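Local coordinates for dihydroorotase (Agrobacterium tumefaciens, PDB 2OGJ), which hydrolyses acetyl esters, deacetylating acetyl-(R)-mandelate in vitro, and carries a binuclear zinc centre in the TIM barrel of an amidohydrolase, at residues Ile333-Met337 with Glu338-Asp342; Tyr379-Gly383 with Ala384-Ala388. All coordinates share one frame; numbering follows the deposited sequence.

Contact 1. Residues Ile333-Met337 with Glu338-Asp342; sequences IRLDM and ENRLD
Met337, modelled as selenomethionine, and Arg340 form the tightly packed part of this loop that follows helix 327-332. The Arg340 side chain folds back on the chain: with its CG anti to its own carbonyl carbon (chi1 -67°) and further bends at chi2 and chi3, the guanidinium is carried over Met337. CA and CG of Met337 lie over one face of that group, CA toward its rim. The selenomethionine chain crosses the arginine at a slant, its methyl CE beside Arg340 NH2, while the aliphatic start of the arginine rests on the Met337 peptide, CG 3.5 Å from Met337 O. Arg340 NH1 also approaches Asp336 O, but the angle is too poor for a hydrogen bond. Met337 also packs on Thr326 and on Ala330 of helix 327-332; Arg340 touches Phe27 and makes a long, weak ion pair with Asp348.

The solvent side is looser and polar. Asp336 OD1 accepts the backbone N of Glu338 at 3.3 Å, the N-H arriving from above the carboxylate plane, 58° out of it. The Asp336 and Glu338 side chains cross nearly at right angles, and OD1 of Asp336 stays 5.8 Å from OE1 of Glu338, whose OE2 instead makes a salt bridge to Arg327. Farther on, a type I turn from Asn339 to Asp342 is closed by Asp342 N to Asn339 O at 3.0 Å, and Asn339 ND2 reaches Asp342 OD2 at 3.2 Å, on the syn side of the carboxylate.

The chemistry is therefore split: within the loop the arginine is placed mainly by packing on Met337, not by a hydrogen bond, whereas the salt bridge to Arg327 probably offsets the charge of Glu338, easing its nearness to Asp336.

Contact 2. Residues Tyr379-Gly383 with Ala384-Ala388; sequences YAVIG and AEAIA
Ile387 O accepts a hydrogen bond from Ala380 N of strand 379-382, 2.8 Å away in the carbonyl plane with a nearly straight N-H (165°), and a CA-H...O contact from Tyr379, whose CA lies 3.1 Å off. The return bond, Ile387 N to Ala380 O at 2.6 Å, completes this antiparallel hydrogen-bonded pair. Ile382 and Glu385 form the next such pair, less evenly: Glu385 N reaches Ile382 O at 3.2 Å from above the carbonyl plane, and the bond from Ile382 N to Glu385 O is weak. This second pair closes the hairpin's two-residue loop, Gly383-Ala384, a type II' turn where Gly383 takes the positive phi (67°) that suits glycine.

Between these pairs, Val381 faces Ala386 in a non-hydrogen-bonded pair. Val381 CG2 sits 4.3 Å from Ala386 CB, while CG1, anti to the valine's own N (chi1 -165°), turns to Glu385 O.

Strand 368-382 runs between two antiparallel neighbours: on its other edge Tyr379 and Val381 share backbone hydrogen bonds with Val351 and Phe349 of strand 348-362, and Gly383, just past the strand, with Ala347. The face bearing Tyr379, Val381 and Ala386 meets Arg61 of strand 59-61, which makes a cation-pi contact with the tyrosine ring. On the other face, Ile387 and Glu385 turn to Arg126, just ahead of strand 128-132, with a salt bridge from the glutamate.

How the contacts relate
Followed from the N terminus, the chain leaves helix 327-332 through contact 1, a local turn in the loop leading to strand 348-362. That long strand then pairs antiparallel with strand 368-382, whose end is turned back by contact 2 into the short strand 385-388. The contacts lie in series: contact 1 closes before contact 2 opens, so they neither nest nor cross. Their centres are about 17 Å apart and their nearest atoms about 9 Å, without touching. Contact 1 shapes the loop after the helix, whereas contact 2 adds a last strand to the sheet. Strand 348-362 and the first part of strand 368-382 lie between them along the chain, and both contacts lie away from the zinc site.

Contact 1. Residues Ile333-Met337 with Glu338-Asp342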
loop_
_atom_site.group_PDB
_atom_site.type_symbol
_atom_site.label_atom_id
_atom_site.label_comp_id
_atom_site.label_asym_id
_atom_site.label_seq_id
_atom_site.Cartn_x
_atom_site.Cartn_y
_atom_site.Cartn_z
ATOM N N ILE A 333 24.825 7.372 27.441
ATOM C CA ILE A 333 24.190 6.215 28.046
ATOM C C ILE A 333 24.096 6.300 29.556
ATOM O O ILE A 333 23.690 5.348 30.224
ATOM C CB ILE A 333 24.888 4.894 27.612
ATOM C CG1 ILE A 333 26.387 4.983 27.834
ATOM C CG2 ILE A 333 24.596 4.618 26.144
ATOM C CD1 ILE A 333 27.106 3.710 27.528
ATOM N N ARG A 334 24.445 7.462 30.088
ATOM C CA ARG A 334 24.390 7.696 31.517
ATOM C C ARG A 334 25.305 6.749 32.275
ATOM O O ARG A 334 24.942 6.224 33.328
ATOM C CB ARG A 334 22.939 7.574 32.016
ATOM C CG ARG A 334 22.031 8.710 31.527
ATOM C CD ARG A 334 20.543 8.395 31.678
ATOM N NE ARG A 334 19.704 9.311 30.892
ATOM C CZ ARG A 334 18.421 9.096 30.592
ATOM N NH1 ARG A 334 17.799 7.989 31.008
ATOM N NH2 ARG A 334 17.758 9.988 29.862
ATOM N N LEU A 335 26.492 6.527 31.723
ATOM C CA LEU A 335 27.489 5.675 32.360
ATOM C C LEU A 335 28.393 6.594 33.160
ATOM O O LEU A 335 29.038 7.482 32.590
ATOM C CB LEU A 335 28.321 4.933 31.314
ATOM C CG LEU A 335 29.463 4.079 31.872
ATOM C CD1 LEU A 335 28.907 3.117 32.926
ATOM C CD2 LEU A 335 30.155 3.320 30.724
ATOM N N ASP A 336 28.446 6.398 34.474
ATOM C CA ASP A 336 29.282 7.257 35.303
ATOM C C ASP A 336 30.745 7.012 35.029
ATOM O O ASP A 336 31.204 5.876 35.109
ATOM C CB ASP A 336 29.024 7.022 36.777
ATOM C CG ASP A 336 30.074 7.682 37.642
ATOM O OD1 ASP A 336 30.290 8.897 37.459
ATOM O OD2 ASP A 336 30.686 6.995 38.490
HETATM N N MSE A 337 31.489 8.072 34.732
HETATM C CA MSE A 337 32.909 7.916 34.431
HETATM C C MSE A 337 33.800 8.883 35.225
HETATM O O MSE A 337 34.863 9.299 34.770
HETATM C CB MSE A 337 33.118 8.078 32.918
HETATM C CG MSE A 337 34.447 7.577 32.425
HETATM SE SE MSE A 337 34.370 7.100 30.720
HETATM C CE MSE A 337 33.781 5.499 30.888
ATOM N N GLU A 338 33.360 9.221 36.430
ATOM C CA GLU A 338 34.109 10.132 37.273
ATOM C C GLU A 338 34.917 9.368 38.305
ATOM O O GLU A 338 34.641 8.201 38.582
ATOM C CB GLU A 338 33.162 11.104 37.986
ATOM C CG GLU A 338 32.407 12.047 37.056
ATOM C CD GLU A 338 33.328 12.820 36.111
ATOM O OE1 GLU A 338 32.806 13.641 35.326
ATOM O OE2 GLU A 338 34.568 12.616 36.140
ATOM N N ASN A 339 35.923 10.041 38.853
ATOM C CA ASN A 339 36.788 9.477 39.880
ATOM C C ASN A 339 37.142 8.025 39.628
ATOM O O ASN A 339 37.353 7.279 40.573
ATOM C CB ASN A 339 36.107 9.586 41.251
ATOM C CG ASN A 339 35.954 11.026 41.724
ATOM O OD1 ASN A 339 35.258 11.838 41.097
ATOM N ND2 ASN A 339 36.613 11.352 42.840
ATOM N N ARG A 340 37.226 7.622 38.368
ATOM C CA ARG A 340 37.513 6.231 38.040
ATOM C C ARG A 340 38.821 5.655 38.563
ATOM O O ARG A 340 38.949 4.442 38.682
ATOM C CB ARG A 340 37.419 6.037 36.529
ATOM C CG ARG A 340 36.011 6.200 36.006
ATOM C CD ARG A 340 35.191 4.944 36.179
ATOM N NE ARG A 340 35.029 4.274 34.897
ATOM C CZ ARG A 340 33.889 3.747 34.468
ATOM N NH1 ARG A 340 32.795 3.807 35.223
ATOM N NH2 ARG A 340 33.840 3.171 33.271
ATOM N N LEU A 341 39.789 6.517 38.877
ATOM C CA LEU A 341 41.081 6.058 39.397
ATOM C C LEU A 341 41.081 5.927 40.926
ATOM O O LEU A 341 42.008 5.361 41.500
ATOM C CB LEU A 341 42.205 7.002 38.952
ATOM C CG LEU A 341 43.333 6.458 38.056
ATOM C CD1 LEU A 341 43.089 5.017 37.687
ATOM C CD2 LEU A 341 43.436 7.311 36.817
ATOM N N ASP A 342 40.025 6.433 41.566
ATOM C CA ASP A 342 39.855 6.382 43.021
ATOM C C ASP A 342 40.024 4.969 43.557
ATOM O O ASP A 342 39.829 4.002 42.829
ATOM C CB ASP A 342 38.456 6.859 43.404
ATOM C CG ASP A 342 38.360 8.362 43.564
ATOM O OD1 ASP A 342 39.007 9.119 42.800
ATOM O OD2 ASP A 342 37.599 8.789 44.459
#

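Contact 2. Residues Tyr379-Gly383 with Ala384-Ala388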
loop_
_atom_site.group_PDB
_atom_site.type_symbol
_atom_site.label_atom_id
_atom_site.label_comp_id
_atom_site.label_asym_id
_atom_site.label_seq_id
_atom_site.Cartn_x
_atom_site.Cartn_y
_atom_site.Cartn_z
ATOM N N TYR A 379 45.544 -4.222 26.401
ATOM C CA TYR A 379 44.752 -4.973 27.351
ATOM C C TYR A 379 43.524 -4.258 27.720
ATOM O O TYR A 379 43.513 -3.033 27.878
ATOM C CB TYR A 379 45.425 -5.133 28.706
ATOM C CG TYR A 379 46.778 -5.786 28.619
ATOM C CD1 TYR A 379 47.919 -5.048 28.333
ATOM C CD2 TYR A 379 46.891 -7.144 28.839
ATOM C CE1 TYR A 379 49.144 -5.639 28.270
ATOM C CE2 TYR A 379 48.131 -7.765 28.767
ATOM C CZ TYR A 379 49.258 -7.004 28.478
ATOM O OH TYR A 379 50.504 -7.612 28.391
ATOM N N ALA A 380 42.511 -5.083 27.854
ATOM C CA ALA A 380 41.264 -4.618 28.354
ATOM C C ALA A 380 41.080 -5.356 29.642
ATOM O O ALA A 380 40.963 -6.580 29.668
ATOM C CB ALA A 380 40.110 -4.908 27.415
ATOM N N VAL A 381 41.038 -4.598 30.736
ATOM C CA VAL A 381 40.942 -5.080 32.091
ATOM C C VAL A 381 39.622 -4.726 32.706
ATOM O O VAL A 381 39.361 -3.571 33.027
ATOM C CB VAL A 381 42.051 -4.427 32.942
ATOM C CG1 VAL A 381 42.227 -5.146 34.256
ATOM C CG2 VAL A 381 43.364 -4.423 32.181
ATOM N N ILE A 382 38.795 -5.710 32.888
ATOM C CA ILE A 382 37.491 -5.533 33.493
ATOM C C ILE A 382 37.506 -6.178 34.868
ATOM O O ILE A 382 37.456 -7.404 34.991
ATOM C CB ILE A 382 36.416 -6.206 32.614
ATOM C CG1 ILE A 382 36.482 -5.655 31.186
ATOM C CG2 ILE A 382 35.020 -6.013 33.209
ATOM C CD1 ILE A 382 35.652 -6.429 30.188
ATOM N N GLY A 383 37.578 -5.343 35.898
ATOM C CA GLY A 383 37.669 -5.862 37.241
ATOM C C GLY A 383 39.016 -6.555 37.335
ATOM O O GLY A 383 40.039 -6.007 36.906
ATOM N N ALA A 384 39.020 -7.779 37.854
ATOM C CA ALA A 384 40.258 -8.538 38.013
ATOM C C ALA A 384 40.736 -9.231 36.746
ATOM O O ALA A 384 41.895 -9.649 36.671
ATOM C CB ALA A 384 40.098 -9.570 39.113
ATOM N N GLU A 385 39.862 -9.373 35.754
ATOM C CA GLU A 385 40.253 -10.039 34.513
ATOM C C GLU A 385 41.037 -9.053 33.654
ATOM O O GLU A 385 40.721 -7.869 33.609
ATOM C CB GLU A 385 39.010 -10.525 33.753
ATOM C CG GLU A 385 39.250 -11.729 32.830
ATOM C CD GLU A 385 38.027 -12.099 31.986
ATOM O OE1 GLU A 385 36.903 -12.160 32.533
ATOM O OE2 GLU A 385 38.201 -12.340 30.769
ATOM N N ALA A 386 42.075 -9.538 32.995
ATOM C CA ALA A 386 42.873 -8.698 32.124
ATOM C C ALA A 386 42.893 -9.420 30.792
ATOM O O ALA A 386 43.515 -10.472 30.661
ATOM C CB ALA A 386 44.273 -8.559 32.666
ATOM N N ILE A 387 42.197 -8.874 29.802
ATOM C CA ILE A 387 42.162 -9.520 28.499
ATOM C C ILE A 387 43.155 -8.951 27.495
ATOM O O ILE A 387 43.259 -7.744 27.322
ATOM C CB ILE A 387 40.751 -9.450 27.882
ATOM C CG1 ILE A 387 39.730 -10.095 28.826
ATOM C CG2 ILE A 387 40.734 -10.176 26.552
ATOM C CD1 ILE A 387 39.280 -9.200 29.943
ATOM N N ALA A 388 43.895 -9.830 26.840
ATOM C CA ALA A 388 44.855 -9.404 25.825
ATOM C C ALA A 388 44.080 -8.881 24.629
ATOM O O ALA A 388 43.294 -9.615 24.015
ATOM C CB ALA A 388 45.740 -10.582 25.397
#